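Local coordinates for terminal oxygenase component of carbazole 1,9a-dioxygenase (Sphingomonas, PDB 3GKQ), which serves as the terminal oxygenase of carbazole 1,9a-dioxygenase, a Rieske non-haem iron enzyme that probably uses ferredoxin-delivered electrons to dihydroxylate carbazole, at residues A[19-24]-A[369-374]; A[27-32]-A[138-143]; A[48-53]-A[288-293]; A[131-136]-A[154-159]. All blocks are in the same frame, centred on the assembly; numbering follows the deposited sequence.

Contact 1: residues A[19-24]-A[369-374]; sequences APYIDA and LASQYN
Ser371 OG is held between two helices: it accepts from the backbone N of Tyr21 at 3.2 Å, and it also bonds to the carbonyl O of Arg367, one turn earlier in its own helix. The bond from Tyr21 N is moderately bent, 140° at the hydrogen. The hydroxyl lies beside its own backbone N and anti to the carbonyl carbon (chi1 -70°), which leaves it close to the Arg367 carbonyl and within reach of the first turn of helix 19-23. Its other close neighbour there is Tyr21 CB, at 3.2 Å. Pro20 flanks the serine with its ring, CD lying 3.8 Å from Ser371 CB, while CB and CG of the proline look on to the same methylene from slightly farther away. Tyr21 turns its ring away from the serine. Passing by, the ring brings CD1 to 4.2 Å from the Ala370 methyl, and it then runs on to Glu179, which bonds the phenol OH; Trp366 and Trp351 meet the ring as well. At the end of helix 361-373 the Asn374 side chain folds back, its ND2 giving a 2.8 Å bond to Ala370 O, which also accepts from Asn374 N. The two helices stand almost perpendicular, at 89°, with their axes 7.9 Å apart at the closest. Such a close crossing suits the small side chains of Ala370 and Ser371, and the chemistry implies a crossing tied by one shared hydroxyl: it accepts from Tyr21 N in one helix and donates to the Arg367 carbonyl in its own.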
loop_
_atom_site.group_PDB
_atom_site.type_symbol
_atom_site.label_atom_id
_atom_site.label_comp_id
_atom_site.label_asym_id
_atom_site.label_seq_id
_atom_site.Cartn_x
_atom_site.Cartn_y
_atom_site.Cartn_z
ATOM N N ALA A 19 -12.725 2.204 -28.115
ATOM C CA ALA A 19 -12.817 1.247 -27.019
ATOM C C ALA A 19 -11.495 0.500 -26.801
ATOM O O ALA A 19 -11.091 0.268 -25.666
ATOM C CB ALA A 19 -13.942 0.256 -27.285
ATOM N N PRO A 20 -10.805 0.104 -27.888
ATOM C CA PRO A 20 -9.534 -0.611 -27.711
ATOM C C PRO A 20 -8.506 0.231 -26.947
ATOM O O PRO A 20 -7.756 -0.281 -26.120
ATOM C CB PRO A 20 -9.095 -0.896 -29.146
ATOM C CG PRO A 20 -10.402 -1.028 -29.877
ATOM C CD PRO A 20 -11.200 0.129 -29.307
ATOM N N TYR A 21 -8.480 1.526 -27.244
ATOM C CA TYR A 21 -7.565 2.456 -26.592
ATOM C C TYR A 21 -7.872 2.471 -25.100
ATOM O O TYR A 21 -6.967 2.504 -24.265
ATOM C CB TYR A 21 -7.748 3.856 -27.187
ATOM C CG TYR A 21 -6.890 4.945 -26.583
ATOM C CD1 TYR A 21 -5.527 5.027 -26.866
ATOM C CD2 TYR A 21 -7.455 5.930 -25.772
ATOM C CE1 TYR A 21 -4.748 6.066 -26.365
ATOM C CE2 TYR A 21 -6.685 6.976 -25.263
ATOM C CZ TYR A 21 -5.336 7.041 -25.567
ATOM O OH TYR A 21 -4.584 8.092 -25.099
ATOM N N ILE A 22 -9.158 2.444 -24.768
ATOM C CA ILE A 22 -9.579 2.430 -23.373
ATOM C C ILE A 22 -9.049 1.188 -22.652
ATOM O O ILE A 22 -8.708 1.249 -21.469
ATOM C CB ILE A 22 -11.119 2.466 -23.260
ATOM C CG1 ILE A 22 -11.630 3.846 -23.689
ATOM C CG2 ILE A 22 -11.553 2.156 -21.824
ATOM C CD1 ILE A 22 -13.137 3.959 -23.739
ATOM N N ASP A 23 -8.972 0.067 -23.365
ATOM C CA ASP A 23 -8.476 -1.177 -22.773
ATOM C C ASP A 23 -6.952 -1.296 -22.756
ATOM O O ASP A 23 -6.409 -2.138 -22.038
ATOM C CB ASP A 23 -9.036 -2.398 -23.516
ATOM C CG ASP A 23 -10.529 -2.563 -23.332
ATOM O OD1 ASP A 23 -11.004 -2.474 -22.177
ATOM O OD2 ASP A 23 -11.230 -2.793 -24.341
ATOM N N ALA A 24 -6.272 -0.457 -23.535
ATOM C CA ALA A 24 -4.811 -0.507 -23.645
ATOM C C ALA A 24 -4.039 0.125 -22.490
ATOM O O ALA A 24 -3.137 0.936 -22.703
ATOM C CB ALA A 24 -4.377 0.134 -24.958
ATOM N N LEU A 369 -7.479 6.532 -34.319
ATOM C CA LEU A 369 -6.407 5.960 -35.127
ATOM C C LEU A 369 -5.660 4.884 -34.342
ATOM O O LEU A 369 -5.419 3.788 -34.853
ATOM C CB LEU A 369 -5.437 7.059 -35.583
ATOM C CG LEU A 369 -4.223 6.606 -36.410
ATOM C CD1 LEU A 369 -3.890 7.644 -37.469
ATOM C CD2 LEU A 369 -3.039 6.368 -35.494
ATOM N N ALA A 370 -5.310 5.188 -33.097
ATOM C CA ALA A 370 -4.598 4.227 -32.267
ATOM C C ALA A 370 -5.427 2.957 -32.071
ATOM O O ALA A 370 -4.889 1.849 -32.097
ATOM C CB ALA A 370 -4.266 4.845 -30.916
ATOM N N SER A 371 -6.732 3.128 -31.866
ATOM C CA SER A 371 -7.639 1.999 -31.656
ATOM C C SER A 371 -7.719 1.105 -32.885
ATOM O O SER A 371 -7.701 -0.123 -32.786
ATOM C CB SER A 371 -9.052 2.500 -31.318
ATOM O OG SER A 371 -9.100 3.081 -30.025
ATOM N N GLN A 372 -7.813 1.731 -34.046
ATOM C CA GLN A 372 -7.924 0.990 -35.285
ATOM C C GLN A 372 -6.635 0.370 -35.817
ATOM O O GLN A 372 -6.668 -0.740 -36.335
ATOM C CB GLN A 372 -8.535 1.881 -36.369
ATOM C CG GLN A 372 -8.488 1.265 -37.758
ATOM C CD GLN A 372 -9.434 1.937 -38.731
ATOM O OE1 GLN A 372 -9.568 3.162 -38.744
ATOM N NE2 GLN A 372 -10.091 1.135 -39.565
ATOM N N TYR A 373 -5.505 1.060 -35.669
ATOM C CA TYR A 373 -4.253 0.549 -36.220
ATOM C C TYR A 373 -3.183 -0.066 -35.327
ATOM O O TYR A 373 -2.178 -0.553 -35.842
ATOM C CB TYR A 373 -3.629 1.633 -37.095
ATOM C CG TYR A 373 -4.525 1.990 -38.251
ATOM C CD1 TYR A 373 -4.636 1.142 -39.356
ATOM C CD2 TYR A 373 -5.337 3.124 -38.205
ATOM C CE1 TYR A 373 -5.541 1.409 -40.383
ATOM C CE2 TYR A 373 -6.245 3.400 -39.226
ATOM C CZ TYR A 373 -6.342 2.537 -40.310
ATOM O OH TYR A 373 -7.241 2.802 -41.318
ATOM N N ASN A 374 -3.368 -0.057 -34.010
ATOM C CA ASN A 374 -2.364 -0.668 -33.144
ATOM C C ASN A 374 -2.305 -2.153 -33.515
ATOM O O ASN A 374 -3.305 -2.724 -33.954
ATOM C CB ASN A 374 -2.738 -0.508 -31.668
ATOM C CG ASN A 374 -3.919 -1.372 -31.264
ATOM O OD1 ASN A 374 -3.787 -2.585 -31.094
ATOM N ND2 ASN A 374 -5.085 -0.748 -31.115
#

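Contact 2: residues A[27-32]-A[138-143]; sequences GFRNHW and LFVGDQ
Arg29 and Asp142 form a side-on salt bridge, NE giving a nearly straight bond of 2.8 Å to Asp142 OD2 and NH2 one of 2.9 Å to Asp142 OD1. Both oxygens lie in the guanidinium plane, yet the arginine meets them from above the carboxylate plane, the two planes being 43° apart. Beside this pair Asn30 OD1 takes the backbone N-H of Asp142 at 3.0 Å, with a weak second bond from Gln143 N, and the Gln143 amide stacks against that of Asn30. Farther along the strands, Phe139 packs on Trp32: its CB stands 3.6 Å from the centroid of the indole six-membered ring, over the face of the ring, a CH-pi contact, and the phenyl edge is turned toward the indole's five-membered ring with planes 61° apart. Val140 N donates to His31 O at 3.2 Å, while Asn30 and His31 both face Val140 as in a G1 beta bulge. Behind this first shell, the extended Arg29 chain (CG anti to the backbone N, chi1 -167°) carries NH1 to Glu54 and Gln378. A water joins Asn30 ND2 to Asp142 OD2, Arg375 O takes the same ND2, His146 O holds Trp32 NE1, and Asp151 receives His31 ND1. A leucine in place of Arg29 would probably leave the carboxylates of Asp142 and Glu54 without their shared cation and the Asp142 side chain free to turn. The chemistry implies a pairing pinned by charge at one end and by aromatic packing at the other. The arginine is likely to favour the anionic form of both acids.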
loop_
_atom_site.group_PDB
_atom_site.type_symbol
_atom_site.label_atom_id
_atom_site.label_comp_id
_atom_site.label_asym_id
_atom_site.label_seq_id
_atom_site.Cartn_x
_atom_site.Cartn_y
_atom_site.Cartn_z
ATOM N N GLY A 27 -0.412 -0.598 -22.873
ATOM C CA GLY A 27 0.186 -0.268 -24.149
ATOM C C GLY A 27 -0.167 -1.199 -25.291
ATOM O O GLY A 27 -1.001 -2.100 -25.150
ATOM N N PHE A 28 0.488 -0.986 -26.425
ATOM C CA PHE A 28 0.238 -1.791 -27.609
ATOM C C PHE A 28 1.339 -2.809 -27.878
ATOM O O PHE A 28 2.528 -2.466 -27.924
ATOM C CB PHE A 28 0.065 -0.880 -28.821
ATOM C CG PHE A 28 -1.081 0.083 -28.695
ATOM C CD1 PHE A 28 -2.357 -0.372 -28.368
ATOM C CD2 PHE A 28 -0.892 1.444 -28.935
ATOM C CE1 PHE A 28 -3.432 0.512 -28.287
ATOM C CE2 PHE A 28 -1.961 2.338 -28.857
ATOM C CZ PHE A 28 -3.233 1.871 -28.533
ATOM N N ARG A 29 0.926 -4.062 -28.054
ATOM C CA ARG A 29 1.849 -5.156 -28.316
ATOM C C ARG A 29 2.195 -5.191 -29.804
ATOM O O ARG A 29 1.430 -4.704 -30.647
ATOM C CB ARG A 29 1.213 -6.486 -27.885
ATOM C CG ARG A 29 2.189 -7.661 -27.813
ATOM C CD ARG A 29 1.518 -8.941 -27.287
ATOM N NE ARG A 29 2.471 -10.047 -27.194
ATOM C CZ ARG A 29 3.487 -10.099 -26.333
ATOM N NH1 ARG A 29 3.693 -9.110 -25.469
ATOM N NH2 ARG A 29 4.314 -11.140 -26.345
ATOM N N ASN A 30 3.357 -5.761 -30.117
ATOM C CA ASN A 30 3.843 -5.875 -31.493
ATOM C C ASN A 30 4.319 -4.547 -32.093
ATOM O O ASN A 30 4.052 -4.240 -33.255
ATOM C CB ASN A 30 2.769 -6.515 -32.379
ATOM C CG ASN A 30 2.450 -7.944 -31.955
ATOM O OD1 ASN A 30 3.343 -8.788 -31.866
ATOM N ND2 ASN A 30 1.177 -8.216 -31.685
ATOM N N HIS A 31 5.042 -3.771 -31.288
ATOM C CA HIS A 31 5.592 -2.486 -31.708
ATOM C C HIS A 31 6.970 -2.313 -31.069
ATOM O O HIS A 31 7.286 -2.977 -30.074
ATOM C CB HIS A 31 4.694 -1.332 -31.246
ATOM C CG HIS A 31 3.408 -1.213 -32.004
ATOM N ND1 HIS A 31 3.319 -0.581 -33.227
ATOM C CD2 HIS A 31 2.153 -1.619 -31.699
ATOM C CE1 HIS A 31 2.065 -0.601 -33.640
ATOM N NE2 HIS A 31 1.335 -1.225 -32.731
ATOM N N TRP A 32 7.779 -1.421 -31.643
ATOM C CA TRP A 32 9.110 -1.129 -31.120
ATOM C C TRP A 32 8.991 -0.027 -30.076
ATOM O O TRP A 32 8.208 0.907 -30.237
ATOM C CB TRP A 32 10.057 -0.633 -32.223
ATOM C CG TRP A 32 10.466 -1.666 -33.224
ATOM C CD1 TRP A 32 9.884 -1.917 -34.433
ATOM C CD2 TRP A 32 11.565 -2.578 -33.109
ATOM N NE1 TRP A 32 10.555 -2.925 -35.082
ATOM C CE2 TRP A 32 11.591 -3.349 -34.292
ATOM C CE3 TRP A 32 12.530 -2.817 -32.122
ATOM C CZ2 TRP A 32 12.551 -4.346 -34.516
ATOM C CZ3 TRP A 32 13.485 -3.810 -32.343
ATOM C CH2 TRP A 32 13.485 -4.561 -33.533
ATOM N N LEU A 138 13.414 -2.046 -28.273
ATOM C CA LEU A 138 13.084 -3.456 -28.132
ATOM C C LEU A 138 11.741 -3.696 -28.808
ATOM O O LEU A 138 10.859 -2.835 -28.763
ATOM C CB LEU A 138 12.959 -3.852 -26.662
ATOM C CG LEU A 138 14.146 -3.668 -25.721
ATOM C CD1 LEU A 138 13.781 -4.251 -24.358
ATOM C CD2 LEU A 138 15.382 -4.352 -26.289
ATOM N N PHE A 139 11.586 -4.849 -29.446
ATOM C CA PHE A 139 10.309 -5.178 -30.065
ATOM C C PHE A 139 9.581 -6.091 -29.082
ATOM O O PHE A 139 10.105 -7.134 -28.691
ATOM C CB PHE A 139 10.500 -5.911 -31.394
ATOM C CG PHE A 139 9.212 -6.157 -32.134
ATOM C CD1 PHE A 139 8.582 -5.126 -32.821
ATOM C CD2 PHE A 139 8.612 -7.416 -32.115
ATOM C CE1 PHE A 139 7.372 -5.335 -33.480
ATOM C CE2 PHE A 139 7.400 -7.638 -32.772
ATOM C CZ PHE A 139 6.777 -6.593 -33.456
ATOM N N VAL A 140 8.386 -5.687 -28.666
ATOM C CA VAL A 140 7.601 -6.479 -27.733
ATOM C C VAL A 140 6.414 -7.047 -28.490
ATOM O O VAL A 140 5.492 -6.316 -28.850
ATOM C CB VAL A 140 7.080 -5.624 -26.563
ATOM C CG1 VAL A 140 6.276 -6.495 -25.597
ATOM C CG2 VAL A 140 8.248 -4.962 -25.842
ATOM N N GLY A 141 6.445 -8.351 -28.741
ATOM C CA GLY A 141 5.363 -8.979 -29.473
ATOM C C GLY A 141 5.685 -10.415 -29.831
ATOM O O GLY A 141 6.735 -10.935 -29.449
ATOM N N ASP A 142 4.783 -11.050 -30.575
ATOM C CA ASP A 142 4.946 -12.443 -30.971
ATOM C C ASP A 142 5.145 -12.619 -32.470
ATOM O O ASP A 142 5.504 -13.699 -32.930
ATOM C CB ASP A 142 3.718 -13.231 -30.533
ATOM C CG ASP A 142 3.329 -12.936 -29.104
ATOM O OD1 ASP A 142 4.066 -13.369 -28.190
ATOM O OD2 ASP A 142 2.295 -12.255 -28.902
ATOM N N GLN A 143 4.907 -11.565 -33.235
ATOM C CA GLN A 143 5.070 -11.655 -34.677
ATOM C C GLN A 143 6.404 -11.082 -35.123
ATOM O O GLN A 143 7.093 -10.406 -34.354
ATOM C CB GLN A 143 3.928 -10.923 -35.380
ATOM C CG GLN A 143 3.826 -9.446 -35.049
ATOM C CD GLN A 143 2.515 -8.848 -35.514
ATOM O OE1 GLN A 143 1.441 -9.342 -35.164
ATOM N NE2 GLN A 143 2.590 -7.778 -36.303
HETATM O O HOH W 1 0.686 -11.179 -30.542
#

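Contact 3: residues A[48-53]-A[288-293]; sequences PVQLLG and VPIDEG
Gln50 and Gly53 both bond to the carbonyl O of Ile290, from opposite faces of its plane: Gln50 NE2 at 3.1 Å and Gly53 N at 2.9 Å. A third hydrogen bond, Leu52 N to Pro289 O, measures 2.8 Å. The same oxygen has Leu51 CA at 3.3 Å, a CA-H...O contact. The glutamine reaches its acceptor because its chain is extended, CG anti to the backbone N (chi1 -178°). Through water, NE2 is also linked to Asp291 OD2, while Asp291 OD1 takes Gly293 N in an Asx turn and bonds His294 ND1. His294 is an iron-binding residue of this protein, and an iron(II) ion lies about 7 Å from the Asp291 side chain (nearest atoms), so Asp291 is probably a second-shell partner. An alanine in place of Gln50 would remove the amide, and Ile290 O would probably lose one of its two donors and the water a partner. Apolar contact is lighter: Leu52 CD1 lies 3.8 Å from Pro289 CD, the two side chains running side by side, and Leu51 CB meets Val288 CG1 at 4.2 Å. The corner at Ile290 thus sits where strand 282-289 of the seven-stranded sheet meets the end of strand 47-51 in the Rieske part, with Tyr33 of strand 31-35 covering Leu51, Leu52 and Val288, and Leu138 and Val140 of strand 135-140 beside the leucines.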
loop_
_atom_site.group_PDB
_atom_site.type_symbol
_atom_site.label_atom_id
_atom_site.label_comp_id
_atom_site.label_asym_id
_atom_site.label_seq_id
_atom_site.Cartn_x
_atom_site.Cartn_y
_atom_site.Cartn_z
ATOM N N PRO A 48 18.888 -4.209 -16.084
ATOM C CA PRO A 48 17.484 -4.631 -16.137
ATOM C C PRO A 48 16.549 -3.466 -16.470
ATOM O O PRO A 48 16.806 -2.326 -16.092
ATOM C CB PRO A 48 17.241 -5.172 -14.734
ATOM C CG PRO A 48 18.095 -4.270 -13.892
ATOM C CD PRO A 48 19.379 -4.192 -14.694
ATOM N N VAL A 49 15.479 -3.759 -17.199
ATOM C CA VAL A 49 14.485 -2.750 -17.546
ATOM C C VAL A 49 13.119 -3.424 -17.538
ATOM O O VAL A 49 13.019 -4.656 -17.530
ATOM C CB VAL A 49 14.705 -2.150 -18.967
ATOM C CG1 VAL A 49 16.035 -1.402 -19.039
ATOM C CG2 VAL A 49 14.653 -3.255 -20.006
ATOM N N GLN A 50 12.067 -2.616 -17.534
ATOM C CA GLN A 50 10.714 -3.150 -17.568
ATOM C C GLN A 50 9.883 -2.280 -18.494
ATOM O O GLN A 50 9.877 -1.058 -18.362
ATOM C CB GLN A 50 10.081 -3.159 -16.172
ATOM C CG GLN A 50 8.672 -3.762 -16.147
ATOM C CD GLN A 50 8.063 -3.794 -14.752
ATOM O OE1 GLN A 50 8.733 -4.137 -13.777
ATOM N NE2 GLN A 50 6.786 -3.452 -14.654
ATOM N N LEU A 51 9.211 -2.905 -19.453
ATOM C CA LEU A 51 8.355 -2.164 -20.368
ATOM C C LEU A 51 7.131 -3.019 -20.651
ATOM O O LEU A 51 7.234 -4.241 -20.804
ATOM C CB LEU A 51 9.078 -1.827 -21.678
ATOM C CG LEU A 51 9.299 -2.938 -22.704
ATOM C CD1 LEU A 51 9.740 -2.323 -24.026
ATOM C CD2 LEU A 51 10.331 -3.922 -22.190
ATOM N N LEU A 52 5.971 -2.374 -20.709
ATOM C CA LEU A 52 4.717 -3.075 -20.956
ATOM C C LEU A 52 4.492 -4.220 -19.972
ATOM O O LEU A 52 3.909 -5.248 -20.318
ATOM C CB LEU A 52 4.664 -3.588 -22.400
ATOM C CG LEU A 52 4.341 -2.516 -23.447
ATOM C CD1 LEU A 52 5.540 -1.587 -23.638
ATOM C CD2 LEU A 52 3.982 -3.181 -24.762
ATOM N N GLY A 53 4.962 -4.028 -18.741
ATOM C CA GLY A 53 4.799 -5.032 -17.703
ATOM C C GLY A 53 5.753 -6.215 -17.765
ATOM O O GLY A 53 5.696 -7.098 -16.912
ATOM N N VAL A 288 6.644 5.439 -22.808
ATOM C CA VAL A 288 6.706 3.990 -22.766
ATOM C C VAL A 288 6.121 3.390 -21.506
ATOM O O VAL A 288 6.583 3.659 -20.395
ATOM C CB VAL A 288 8.164 3.503 -22.926
ATOM C CG1 VAL A 288 8.192 1.993 -23.098
ATOM C CG2 VAL A 288 8.811 4.198 -24.122
ATOM N N PRO A 289 5.091 2.553 -21.664
ATOM C CA PRO A 289 4.454 1.918 -20.507
ATOM C C PRO A 289 5.478 1.099 -19.724
ATOM O O PRO A 289 6.258 0.366 -20.319
ATOM C CB PRO A 289 3.395 1.006 -21.137
ATOM C CG PRO A 289 3.152 1.593 -22.497
ATOM C CD PRO A 289 4.525 2.047 -22.926
ATOM N N ILE A 290 5.486 1.242 -18.402
ATOM C CA ILE A 290 6.372 0.453 -17.554
ATOM C C ILE A 290 5.432 -0.594 -16.949
ATOM O O ILE A 290 5.663 -1.797 -17.064
ATOM C CB ILE A 290 7.017 1.304 -16.448
ATOM C CG1 ILE A 290 8.030 2.277 -17.074
ATOM C CG2 ILE A 290 7.712 0.389 -15.436
ATOM C CD1 ILE A 290 8.643 3.268 -16.084
ATOM N N ASP A 291 4.376 -0.117 -16.298
ATOM C CA ASP A 291 3.337 -0.984 -15.760
ATOM C C ASP A 291 2.090 -0.115 -15.830
ATOM O O ASP A 291 2.132 0.966 -16.419
ATOM C CB ASP A 291 3.632 -1.472 -14.330
ATOM C CG ASP A 291 3.791 -0.348 -13.338
ATOM O OD1 ASP A 291 3.217 0.740 -13.560
ATOM O OD2 ASP A 291 4.479 -0.563 -12.318
ATOM N N GLU A 292 0.987 -0.557 -15.248
ATOM C CA GLU A 292 -0.246 0.218 -15.343
ATOM C C GLU A 292 -0.213 1.635 -14.774
ATOM O O GLU A 292 -0.945 2.499 -15.242
ATOM C CB GLU A 292 -1.411 -0.556 -14.709
ATOM C CG GLU A 292 -1.813 -1.808 -15.491
ATOM C CD GLU A 292 -1.024 -3.058 -15.105
ATOM O OE1 GLU A 292 0.092 -2.945 -14.545
ATOM O OE2 GLU A 292 -1.530 -4.169 -15.381
ATOM N N GLY A 293 0.633 1.878 -13.778
ATOM C CA GLY A 293 0.671 3.200 -13.177
ATOM C C GLY A 293 1.887 4.061 -13.456
ATOM O O GLY A 293 2.001 5.154 -12.899
HETATM O O HOH W 2 5.558 -3.327 -12.025
#

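Contact 4: residues A[131-136]-A[154-159]; sequences EEKGLV and PGFLDA
Phe156 meets Lys133 and Leu135 with the far end of its ring, its CZ 3.8 Å from Lys133 CB and 3.9 Å from Leu135 CD1. Its ring is carried toward the hairpin because CG lies anti to the backbone N (chi1 -178°). Lys133 CG stands off-centre from the ring, 4.3 Å from the centroid and 29° off the normal, in a CH-pi contact, the two side chains sliding past each other in opposite directions. Phe284 and Trp286 of strand 282-289 meet the ring edge-to-face, and Val163 of strand 161-170 adds to its surroundings. The carbonyl O of Phe156 lies 3.3 Å from Lys133 CE, so the aliphatic arm runs close along this loop backbone. Next in sequence, Leu157 sends CD2 to Glu132 CB at 3.9 Å, covering the first strand of the hairpin beside the lysine. Asp158 takes part through its backbone: its carbonyl O receives Lys133 NZ at 2.6 Å. Leu161 O, just past the loop, bonds the same ammonium. The lysine arm is bent at its second torsion (chi2 -58°) and extended from there, and this shape lays CE and NZ over the turn of residues 155-158. The arrangement is a beta hairpin with a two-residue loop (2:2): Glu132 N bonds Leu135 O, Leu135 N bonds Glu132 O, and Lys133 with Gly134 forms the type I' turn. Here the tip joins strands 129-132 and 135-140 and lies against the loop leading into the large sheet of the catalytic Bet v 1-like domain.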
loop_
_atom_site.group_PDB
_atom_site.type_symbol
_atom_site.label_atom_id
_atom_site.label_comp_id
_atom_site.label_asym_id
_atom_site.label_seq_id
_atom_site.Cartn_x
_atom_site.Cartn_y
_atom_site.Cartn_z
ATOM N N GLU A 131 19.280 -0.470 -32.447
ATOM C CA GLU A 131 19.935 0.631 -31.766
ATOM C C GLU A 131 20.167 1.746 -32.771
ATOM O O GLU A 131 20.956 1.604 -33.704
ATOM C CB GLU A 131 21.249 0.144 -31.157
ATOM C CG GLU A 131 22.018 1.182 -30.378
ATOM C CD GLU A 131 23.076 0.549 -29.499
ATOM O OE1 GLU A 131 23.552 -0.548 -29.855
ATOM O OE2 GLU A 131 23.434 1.143 -28.463
ATOM N N GLU A 132 19.452 2.850 -32.588
ATOM C CA GLU A 132 19.558 3.990 -33.489
ATOM C C GLU A 132 19.438 5.290 -32.714
ATOM O O GLU A 132 18.776 5.351 -31.674
ATOM C CB GLU A 132 18.439 3.960 -34.534
ATOM C CG GLU A 132 18.299 2.667 -35.327
ATOM C CD GLU A 132 19.480 2.402 -36.234
ATOM O OE1 GLU A 132 19.996 3.366 -36.836
ATOM O OE2 GLU A 132 19.884 1.226 -36.356
ATOM N N LYS A 133 20.078 6.331 -33.237
ATOM C CA LYS A 133 20.029 7.654 -32.634
ATOM C C LYS A 133 20.306 7.678 -31.139
ATOM O O LYS A 133 19.685 8.444 -30.404
ATOM C CB LYS A 133 18.664 8.287 -32.911
ATOM C CG LYS A 133 18.343 8.415 -34.385
ATOM C CD LYS A 133 19.411 9.239 -35.096
ATOM C CE LYS A 133 19.151 9.330 -36.589
ATOM N NZ LYS A 133 20.221 10.109 -37.272
ATOM N N GLY A 134 21.235 6.839 -30.695
ATOM C CA GLY A 134 21.588 6.800 -29.288
ATOM C C GLY A 134 20.566 6.129 -28.389
ATOM O O GLY A 134 20.620 6.277 -27.170
ATOM N N LEU A 135 19.642 5.382 -28.981
ATOM C CA LEU A 135 18.613 4.696 -28.203
ATOM C C LEU A 135 18.555 3.207 -28.507
ATOM O O LEU A 135 18.800 2.781 -29.634
ATOM C CB LEU A 135 17.235 5.298 -28.495
ATOM C CG LEU A 135 16.958 6.737 -28.069
ATOM C CD1 LEU A 135 15.672 7.218 -28.733
ATOM C CD2 LEU A 135 16.855 6.814 -26.553
ATOM N N VAL A 136 18.231 2.420 -27.489
ATOM C CA VAL A 136 18.093 0.982 -27.667
ATOM C C VAL A 136 16.599 0.674 -27.707
ATOM O O VAL A 136 15.890 0.878 -26.719
ATOM C CB VAL A 136 18.754 0.196 -26.506
ATOM C CG1 VAL A 136 18.336 0.786 -25.173
ATOM C CG2 VAL A 136 18.341 -1.271 -26.564
ATOM N N PRO A 154 8.127 10.644 -38.456
ATOM C CA PRO A 154 8.790 10.870 -39.741
ATOM C C PRO A 154 10.054 11.701 -39.539
ATOM O O PRO A 154 10.039 12.697 -38.810
ATOM C CB PRO A 154 7.737 11.629 -40.542
ATOM C CG PRO A 154 6.452 11.052 -40.027
ATOM C CD PRO A 154 6.702 11.014 -38.530
ATOM N N GLY A 155 11.149 11.269 -40.159
ATOM C CA GLY A 155 12.401 12.000 -40.063
ATOM C C GLY A 155 13.282 11.730 -38.857
ATOM O O GLY A 155 14.411 12.224 -38.792
ATOM N N PHE A 156 12.791 10.955 -37.894
ATOM C CA PHE A 156 13.600 10.674 -36.716
ATOM C C PHE A 156 14.870 9.904 -37.064
ATOM O O PHE A 156 15.910 10.090 -36.434
ATOM C CB PHE A 156 12.807 9.875 -35.681
ATOM C CG PHE A 156 13.576 9.608 -34.421
ATOM C CD1 PHE A 156 13.863 10.646 -33.537
ATOM C CD2 PHE A 156 14.050 8.332 -34.134
ATOM C CE1 PHE A 156 14.612 10.417 -32.392
ATOM C CE2 PHE A 156 14.800 8.094 -32.990
ATOM C CZ PHE A 156 15.083 9.137 -32.117
ATOM N N LEU A 157 14.785 9.039 -38.068
ATOM C CA LEU A 157 15.933 8.236 -38.467
ATOM C C LEU A 157 16.755 8.830 -39.611
ATOM O O LEU A 157 17.599 8.144 -40.183
ATOM C CB LEU A 157 15.477 6.822 -38.843
ATOM C CG LEU A 157 14.731 6.035 -37.758
ATOM C CD1 LEU A 157 14.253 4.711 -38.326
ATOM C CD2 LEU A 157 15.641 5.806 -36.560
ATOM N N ASP A 158 16.521 10.097 -39.948
ATOM C CA ASP A 158 17.292 10.722 -41.023
ATOM C C ASP A 158 18.781 10.659 -40.694
ATOM O O ASP A 158 19.191 10.903 -39.560
ATOM C CB ASP A 158 16.869 12.177 -41.232
ATOM C CG ASP A 158 15.525 12.301 -41.920
ATOM O OD1 ASP A 158 15.063 11.297 -42.506
ATOM O OD2 ASP A 158 14.933 13.400 -41.887
ATOM N N ALA A 159 19.584 10.331 -41.700
ATOM C CA ALA A 159 21.028 10.205 -41.533
ATOM C C ALA A 159 21.711 11.425 -40.923
ATOM O O ALA A 159 22.596 11.286 -40.078
ATOM C CB ALA A 159 21.671 9.877 -42.881
#

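Overall arrangement
All four contacts lie in one chain and are nested or crossed along it: contact 1 joins its two ends and encloses the others, contact 4 lies inside the loop closed by contact 3, while contact 2 crosses both. Contacts 1 and 2 have centres 14 Å apart and touch where Asn374 packs on Phe28; contacts 2 and 3, 13 Å apart, touch through Val140 on Leu51 and Gly27 on Pro289. The centres of contacts 4 and 1 are about 26 Å apart. Contacts 2 and 4 share strand 135-140 in the sheet of 31-35, 135-140 and 129-132, while contact 3 links strand 47-51 to strand 282-289, knitting the Rieske part to the domain that holds the mononuclear iron.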